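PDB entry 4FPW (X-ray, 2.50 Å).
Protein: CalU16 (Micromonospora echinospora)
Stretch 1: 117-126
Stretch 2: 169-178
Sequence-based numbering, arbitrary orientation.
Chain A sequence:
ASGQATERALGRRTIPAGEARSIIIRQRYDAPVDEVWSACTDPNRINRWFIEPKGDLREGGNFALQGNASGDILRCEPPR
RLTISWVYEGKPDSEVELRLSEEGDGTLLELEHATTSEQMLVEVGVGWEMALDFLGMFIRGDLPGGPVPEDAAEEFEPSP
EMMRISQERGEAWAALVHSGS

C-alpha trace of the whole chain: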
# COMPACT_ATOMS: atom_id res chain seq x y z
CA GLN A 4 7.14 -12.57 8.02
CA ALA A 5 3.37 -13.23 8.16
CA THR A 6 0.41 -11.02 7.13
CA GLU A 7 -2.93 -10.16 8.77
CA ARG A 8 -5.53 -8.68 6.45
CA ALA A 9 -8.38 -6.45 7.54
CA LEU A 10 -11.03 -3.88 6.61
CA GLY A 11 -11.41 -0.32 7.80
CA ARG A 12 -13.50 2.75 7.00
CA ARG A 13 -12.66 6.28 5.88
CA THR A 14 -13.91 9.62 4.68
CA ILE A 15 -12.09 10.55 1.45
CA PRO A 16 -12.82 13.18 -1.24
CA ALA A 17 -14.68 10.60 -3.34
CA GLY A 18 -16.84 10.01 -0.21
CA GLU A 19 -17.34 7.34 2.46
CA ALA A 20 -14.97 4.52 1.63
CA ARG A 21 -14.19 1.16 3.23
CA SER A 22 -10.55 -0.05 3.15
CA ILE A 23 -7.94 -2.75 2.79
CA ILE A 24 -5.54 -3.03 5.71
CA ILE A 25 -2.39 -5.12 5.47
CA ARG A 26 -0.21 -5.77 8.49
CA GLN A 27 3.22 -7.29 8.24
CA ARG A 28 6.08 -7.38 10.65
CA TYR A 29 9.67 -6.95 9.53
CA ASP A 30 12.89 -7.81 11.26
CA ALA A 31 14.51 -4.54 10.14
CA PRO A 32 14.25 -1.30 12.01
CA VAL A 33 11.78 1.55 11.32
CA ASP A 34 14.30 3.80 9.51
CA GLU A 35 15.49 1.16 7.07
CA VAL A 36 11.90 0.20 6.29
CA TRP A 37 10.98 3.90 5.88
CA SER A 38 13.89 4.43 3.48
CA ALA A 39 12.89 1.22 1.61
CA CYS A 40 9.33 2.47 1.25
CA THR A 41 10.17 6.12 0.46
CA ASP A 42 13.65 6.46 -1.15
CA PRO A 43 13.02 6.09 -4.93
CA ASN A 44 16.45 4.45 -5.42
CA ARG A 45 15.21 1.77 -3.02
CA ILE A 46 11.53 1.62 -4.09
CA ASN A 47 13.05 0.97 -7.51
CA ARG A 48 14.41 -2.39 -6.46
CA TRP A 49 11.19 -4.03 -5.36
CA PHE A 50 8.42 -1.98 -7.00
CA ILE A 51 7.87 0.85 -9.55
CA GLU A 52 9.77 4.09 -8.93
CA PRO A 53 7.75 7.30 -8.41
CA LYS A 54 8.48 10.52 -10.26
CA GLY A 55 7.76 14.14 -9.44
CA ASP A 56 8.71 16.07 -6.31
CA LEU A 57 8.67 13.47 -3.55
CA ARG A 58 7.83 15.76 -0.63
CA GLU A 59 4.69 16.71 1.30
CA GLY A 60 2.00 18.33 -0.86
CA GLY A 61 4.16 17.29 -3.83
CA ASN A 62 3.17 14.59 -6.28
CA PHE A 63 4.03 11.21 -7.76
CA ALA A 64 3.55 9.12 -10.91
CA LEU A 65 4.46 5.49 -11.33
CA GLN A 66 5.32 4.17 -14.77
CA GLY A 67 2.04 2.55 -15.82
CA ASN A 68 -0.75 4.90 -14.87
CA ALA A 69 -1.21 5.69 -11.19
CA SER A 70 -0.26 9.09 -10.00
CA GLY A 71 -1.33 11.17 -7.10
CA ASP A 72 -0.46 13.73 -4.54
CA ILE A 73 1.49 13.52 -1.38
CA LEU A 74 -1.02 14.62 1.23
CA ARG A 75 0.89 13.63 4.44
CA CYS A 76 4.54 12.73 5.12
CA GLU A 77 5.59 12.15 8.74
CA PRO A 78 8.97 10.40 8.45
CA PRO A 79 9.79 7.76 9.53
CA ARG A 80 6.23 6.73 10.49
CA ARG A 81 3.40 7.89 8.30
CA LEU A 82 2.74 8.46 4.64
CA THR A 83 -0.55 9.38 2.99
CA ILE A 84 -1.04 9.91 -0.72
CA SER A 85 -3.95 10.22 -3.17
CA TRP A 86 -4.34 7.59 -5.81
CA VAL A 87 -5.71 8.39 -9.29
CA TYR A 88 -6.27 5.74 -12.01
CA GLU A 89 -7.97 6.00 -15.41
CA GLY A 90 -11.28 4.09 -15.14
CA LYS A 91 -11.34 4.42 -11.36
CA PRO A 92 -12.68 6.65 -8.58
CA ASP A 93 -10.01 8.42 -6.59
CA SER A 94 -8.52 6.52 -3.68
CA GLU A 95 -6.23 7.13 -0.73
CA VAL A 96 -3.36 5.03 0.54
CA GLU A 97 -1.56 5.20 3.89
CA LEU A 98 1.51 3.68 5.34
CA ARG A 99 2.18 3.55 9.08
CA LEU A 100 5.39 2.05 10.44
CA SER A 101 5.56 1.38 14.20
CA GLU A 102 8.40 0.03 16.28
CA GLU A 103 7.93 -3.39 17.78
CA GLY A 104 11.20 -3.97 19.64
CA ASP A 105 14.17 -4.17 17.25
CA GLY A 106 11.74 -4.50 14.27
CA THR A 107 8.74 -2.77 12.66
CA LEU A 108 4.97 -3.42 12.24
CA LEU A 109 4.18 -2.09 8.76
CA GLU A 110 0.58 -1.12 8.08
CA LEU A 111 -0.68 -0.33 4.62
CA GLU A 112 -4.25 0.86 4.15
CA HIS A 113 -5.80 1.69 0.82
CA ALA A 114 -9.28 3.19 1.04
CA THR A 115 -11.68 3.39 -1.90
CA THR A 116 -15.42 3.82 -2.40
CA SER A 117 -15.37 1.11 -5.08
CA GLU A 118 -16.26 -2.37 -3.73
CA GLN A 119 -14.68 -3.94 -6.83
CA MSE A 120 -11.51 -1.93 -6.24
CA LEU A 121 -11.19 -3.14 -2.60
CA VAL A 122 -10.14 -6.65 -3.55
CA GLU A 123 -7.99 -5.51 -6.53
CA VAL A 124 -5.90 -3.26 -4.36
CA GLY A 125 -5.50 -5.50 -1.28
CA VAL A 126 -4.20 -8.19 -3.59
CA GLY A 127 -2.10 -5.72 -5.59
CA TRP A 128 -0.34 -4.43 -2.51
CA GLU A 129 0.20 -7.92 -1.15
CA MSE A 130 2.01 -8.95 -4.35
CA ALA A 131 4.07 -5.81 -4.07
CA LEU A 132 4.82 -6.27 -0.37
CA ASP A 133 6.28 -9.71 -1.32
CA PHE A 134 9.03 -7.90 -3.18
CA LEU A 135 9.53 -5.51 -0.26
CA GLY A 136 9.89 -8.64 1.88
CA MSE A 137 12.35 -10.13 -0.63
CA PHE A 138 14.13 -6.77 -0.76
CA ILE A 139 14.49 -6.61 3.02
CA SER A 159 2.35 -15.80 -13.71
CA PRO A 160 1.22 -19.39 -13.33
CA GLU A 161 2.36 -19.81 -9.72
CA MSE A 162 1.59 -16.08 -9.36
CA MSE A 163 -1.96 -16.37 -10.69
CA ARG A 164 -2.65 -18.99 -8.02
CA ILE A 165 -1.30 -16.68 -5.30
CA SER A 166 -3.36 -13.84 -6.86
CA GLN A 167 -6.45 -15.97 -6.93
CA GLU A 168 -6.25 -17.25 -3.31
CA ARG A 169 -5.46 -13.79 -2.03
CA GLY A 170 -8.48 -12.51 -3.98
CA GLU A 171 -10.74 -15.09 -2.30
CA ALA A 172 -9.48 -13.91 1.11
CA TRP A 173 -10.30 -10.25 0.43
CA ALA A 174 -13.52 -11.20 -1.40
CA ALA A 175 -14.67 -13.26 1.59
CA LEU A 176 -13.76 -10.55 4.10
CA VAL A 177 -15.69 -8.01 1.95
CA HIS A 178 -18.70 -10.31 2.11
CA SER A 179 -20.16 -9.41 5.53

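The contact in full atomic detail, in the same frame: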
# COMPACT_ATOMS: atom_id res chain seq x y z
N SER A 117 -15.03 2.18 -4.16
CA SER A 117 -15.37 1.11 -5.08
C SER A 117 -15.19 -0.30 -4.47
O SER A 117 -14.05 -0.74 -4.22
CB SER A 117 -14.51 1.23 -6.32
OG SER A 117 -14.90 0.29 -7.30
N GLU A 118 -16.31 -0.99 -4.24
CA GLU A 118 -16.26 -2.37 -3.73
C GLU A 118 -15.39 -3.30 -4.57
O GLU A 118 -14.66 -4.11 -4.04
CB GLU A 118 -17.65 -2.97 -3.64
CG GLU A 118 -17.65 -4.37 -3.05
CD GLU A 118 -19.00 -4.75 -2.47
OE1 GLU A 118 -19.09 -4.97 -1.24
OE2 GLU A 118 -19.97 -4.81 -3.25
N GLN A 119 -15.50 -3.18 -5.89
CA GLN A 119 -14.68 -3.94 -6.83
C GLN A 119 -13.20 -3.65 -6.62
O GLN A 119 -12.37 -4.57 -6.56
CB GLN A 119 -15.08 -3.56 -8.25
CG GLN A 119 -14.51 -4.45 -9.33
CD GLN A 119 -15.12 -4.15 -10.68
OE1 GLN A 119 -16.33 -3.97 -10.79
NE2 GLN A 119 -14.29 -4.10 -11.72
N MSE A 120 -12.88 -2.37 -6.47
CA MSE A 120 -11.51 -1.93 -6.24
C MSE A 120 -10.93 -2.31 -4.86
O MSE A 120 -9.72 -2.17 -4.64
CB MSE A 120 -11.45 -0.42 -6.39
CG MSE A 120 -10.07 0.16 -6.64
SE MSE A 120 -10.20 1.92 -6.95
CE MSE A 120 -8.47 2.36 -7.16
N LEU A 121 -11.75 -2.75 -3.90
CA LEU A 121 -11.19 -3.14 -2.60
C LEU A 121 -10.27 -4.33 -2.80
O LEU A 121 -9.06 -4.24 -2.58
CB LEU A 121 -12.26 -3.52 -1.57
CG LEU A 121 -12.82 -2.47 -0.62
CD1 LEU A 121 -13.66 -3.17 0.43
CD2 LEU A 121 -11.75 -1.65 0.04
N VAL A 122 -10.86 -5.42 -3.27
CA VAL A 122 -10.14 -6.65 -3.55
C VAL A 122 -8.87 -6.29 -4.33
O VAL A 122 -7.76 -6.43 -3.80
CB VAL A 122 -11.00 -7.63 -4.36
CG1 VAL A 122 -10.26 -8.94 -4.58
CG2 VAL A 122 -12.32 -7.89 -3.64
N GLU A 123 -9.07 -5.78 -5.56
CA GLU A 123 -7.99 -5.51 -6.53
C GLU A 123 -6.74 -4.85 -5.96
O GLU A 123 -5.63 -5.06 -6.45
CB GLU A 123 -8.52 -4.62 -7.65
CG GLU A 123 -9.44 -5.38 -8.59
CD GLU A 123 -10.12 -4.50 -9.61
OE1 GLU A 123 -9.98 -3.25 -9.54
OE2 GLU A 123 -10.80 -5.07 -10.49
N VAL A 124 -6.95 -4.06 -4.93
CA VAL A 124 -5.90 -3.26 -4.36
C VAL A 124 -5.22 -4.01 -3.19
O VAL A 124 -3.98 -4.07 -3.13
CB VAL A 124 -6.52 -1.90 -3.99
CG1 VAL A 124 -5.96 -1.33 -2.72
CG2 VAL A 124 -6.35 -0.93 -5.15
N GLY A 125 -6.02 -4.60 -2.31
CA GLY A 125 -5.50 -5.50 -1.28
C GLY A 125 -4.56 -6.52 -1.87
O GLY A 125 -3.44 -6.67 -1.41
N VAL A 126 -5.02 -7.21 -2.91
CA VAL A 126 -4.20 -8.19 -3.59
C VAL A 126 -2.98 -7.54 -4.22
O VAL A 126 -1.87 -8.03 -4.09
CB VAL A 126 -5.00 -8.96 -4.66
CG1 VAL A 126 -4.10 -9.92 -5.42
CG2 VAL A 126 -6.16 -9.73 -4.03
N ARG A 169 -5.42 -15.09 -2.71
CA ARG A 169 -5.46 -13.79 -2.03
C ARG A 169 -6.75 -13.04 -2.37
O ARG A 169 -7.35 -12.41 -1.51
CB ARG A 169 -4.21 -12.96 -2.34
CG ARG A 169 -2.96 -13.46 -1.62
CD ARG A 169 -1.71 -12.61 -1.90
NE ARG A 169 -0.51 -13.10 -1.22
CZ ARG A 169 0.75 -12.73 -1.48
NH1 ARG A 169 1.03 -11.86 -2.44
NH2 ARG A 169 1.74 -13.25 -0.77
N GLY A 170 -7.20 -13.11 -3.61
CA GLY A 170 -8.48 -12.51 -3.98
C GLY A 170 -9.67 -13.10 -3.24
O GLY A 170 -10.57 -12.38 -2.82
N GLU A 171 -9.68 -14.43 -3.08
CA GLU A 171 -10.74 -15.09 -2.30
C GLU A 171 -10.76 -14.61 -0.84
O GLU A 171 -11.83 -14.40 -0.26
CB GLU A 171 -10.58 -16.61 -2.36
CG GLU A 171 -11.11 -17.24 -3.65
CD GLU A 171 -10.59 -18.64 -3.87
OE1 GLU A 171 -10.14 -19.29 -2.89
OE2 GLU A 171 -10.64 -19.11 -5.03
N ALA A 172 -9.59 -14.42 -0.25
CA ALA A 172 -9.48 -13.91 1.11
C ALA A 172 -10.07 -12.51 1.28
O ALA A 172 -10.87 -12.27 2.19
CB ALA A 172 -8.03 -13.91 1.57
N TRP A 173 -9.70 -11.58 0.41
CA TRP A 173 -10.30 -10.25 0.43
C TRP A 173 -11.79 -10.29 0.04
O TRP A 173 -12.63 -9.63 0.67
CB TRP A 173 -9.54 -9.32 -0.49
CG TRP A 173 -8.18 -8.97 -0.04
CD1 TRP A 173 -7.01 -9.34 -0.62
CD2 TRP A 173 -7.84 -8.17 1.08
NE1 TRP A 173 -5.95 -8.80 0.06
CE2 TRP A 173 -6.43 -8.08 1.11
CE3 TRP A 173 -8.58 -7.50 2.06
CZ2 TRP A 173 -5.75 -7.35 2.09
CZ3 TRP A 173 -7.90 -6.78 3.01
CH2 TRP A 173 -6.49 -6.72 3.03
N ALA A 174 -12.13 -11.07 -0.98
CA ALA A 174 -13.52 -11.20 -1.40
C ALA A 174 -14.40 -11.68 -0.26
O ALA A 174 -15.50 -11.16 -0.06
CB ALA A 174 -13.65 -12.14 -2.59
N ALA A 175 -13.91 -12.67 0.49
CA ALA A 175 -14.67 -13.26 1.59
C ALA A 175 -14.76 -12.33 2.79
O ALA A 175 -15.76 -12.31 3.47
CB ALA A 175 -14.06 -14.59 2.01
N LEU A 176 -13.71 -11.58 3.06
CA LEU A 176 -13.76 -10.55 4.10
C LEU A 176 -14.72 -9.41 3.71
O LEU A 176 -15.33 -8.80 4.58
CB LEU A 176 -12.37 -9.95 4.36
CG LEU A 176 -11.31 -10.85 5.00
CD1 LEU A 176 -9.95 -10.19 4.94
CD2 LEU A 176 -11.67 -11.20 6.44
N VAL A 177 -14.82 -9.11 2.42
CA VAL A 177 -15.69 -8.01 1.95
C VAL A 177 -17.16 -8.41 2.00
O VAL A 177 -18.01 -7.58 2.29
CB VAL A 177 -15.27 -7.52 0.54
CG1 VAL A 177 -16.35 -6.65 -0.10
CG2 VAL A 177 -13.96 -6.74 0.64
N HIS A 178 -17.44 -9.68 1.72
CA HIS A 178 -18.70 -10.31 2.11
C HIS A 178 -18.87 -10.28 3.63
O HIS A 178 -18.07 -10.87 4.37
CB HIS A 178 -18.76 -11.76 1.60
CG HIS A 178 -19.35 -11.90 0.23
ND1 HIS A 178 -20.24 -12.91 -0.09
CD2 HIS A 178 -19.19 -11.16 -0.89
CE1 HIS A 178 -20.60 -12.78 -1.36
NE2 HIS A 178 -19.98 -11.73 -1.87

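Two helices, 118-126 and 169-177, pack against each other in a roughly antiparallel, mainly apolar contact that no hydrogen bond crosses and that centres on Trp-173 lying against Gly-125. The N-to-C directions differ by 141°, the axes approach to 8.9 Å, and 427 Å² of surface is buried, both sides summed. The register follows from the opposed directions: the CA atoms of Val-122 and Trp-173 are 5.4 Å apart, and one turn further along, those of Val-126 and Arg-169 are 5.9 Å apart.

Trp-173 points toward the other helix (chi1 m, chi2 113°), and one face of its indole lies over Gly-125. The CA of Gly-125 sits 3.9 Å from the centroid of the five-membered ring of Trp-173, 28° off the ring normal, a CH-pi contact. Glycine makes this possible: an ideal CB on Gly-125 would point toward the ring and lie 2.5 Å from Trp-173 CE2, a clash. The indole can therefore rest directly on backbone, and Trp-173 NE1 comes within 3.3 Å of Gly-125 C. Trp-173 NE1 is also 3.5 Å from Val-126 N, but both are donors and do not pair; Val-126 N bonds to Val-122 O (3.0 Å) within its own helix, and Trp-173 NE1 is satisfied elsewhere in the structure.

Two valines one turn apart extend the packing. Val-126, chi1 t, brings CG2 to 3.5 Å from Trp-173 CD1 and to 3.6 Å from Gly-170 N, so a single methyl touches both ring and backbone. Val-122, also t, places CG1 4.2 Å from Trp-173 CB and 3.9 Å from Gly-170 O, a carbonyl already engaged by Ala-174 N at 2.7 Å. Gly-170 thus meets both valines through its backbone, yet its lack of a side chain is not a steric requirement here: an ideal CB would stay 4.1 Å from both Val-122 CG1 and Val-126 CG2.

At the far end, Val-177 points toward the first helix and has the largest area covered of any residue in the contact, 75 Å². Its CG2 packs 3.6 Å from Leu-121 CD1, while its CG1 lies 3.4 Å from Glu-118 OE1. The latter is a van der Waals approach of a carboxylate to a methyl: the CB of Glu-118 points sideways, but the extended side chain, t at chi1 and chi2, carries its end nearer. Just before Glu-118, Ser-117 caps the helix, its OG accepting a weak bond from Met-120 N at 3.4 Å.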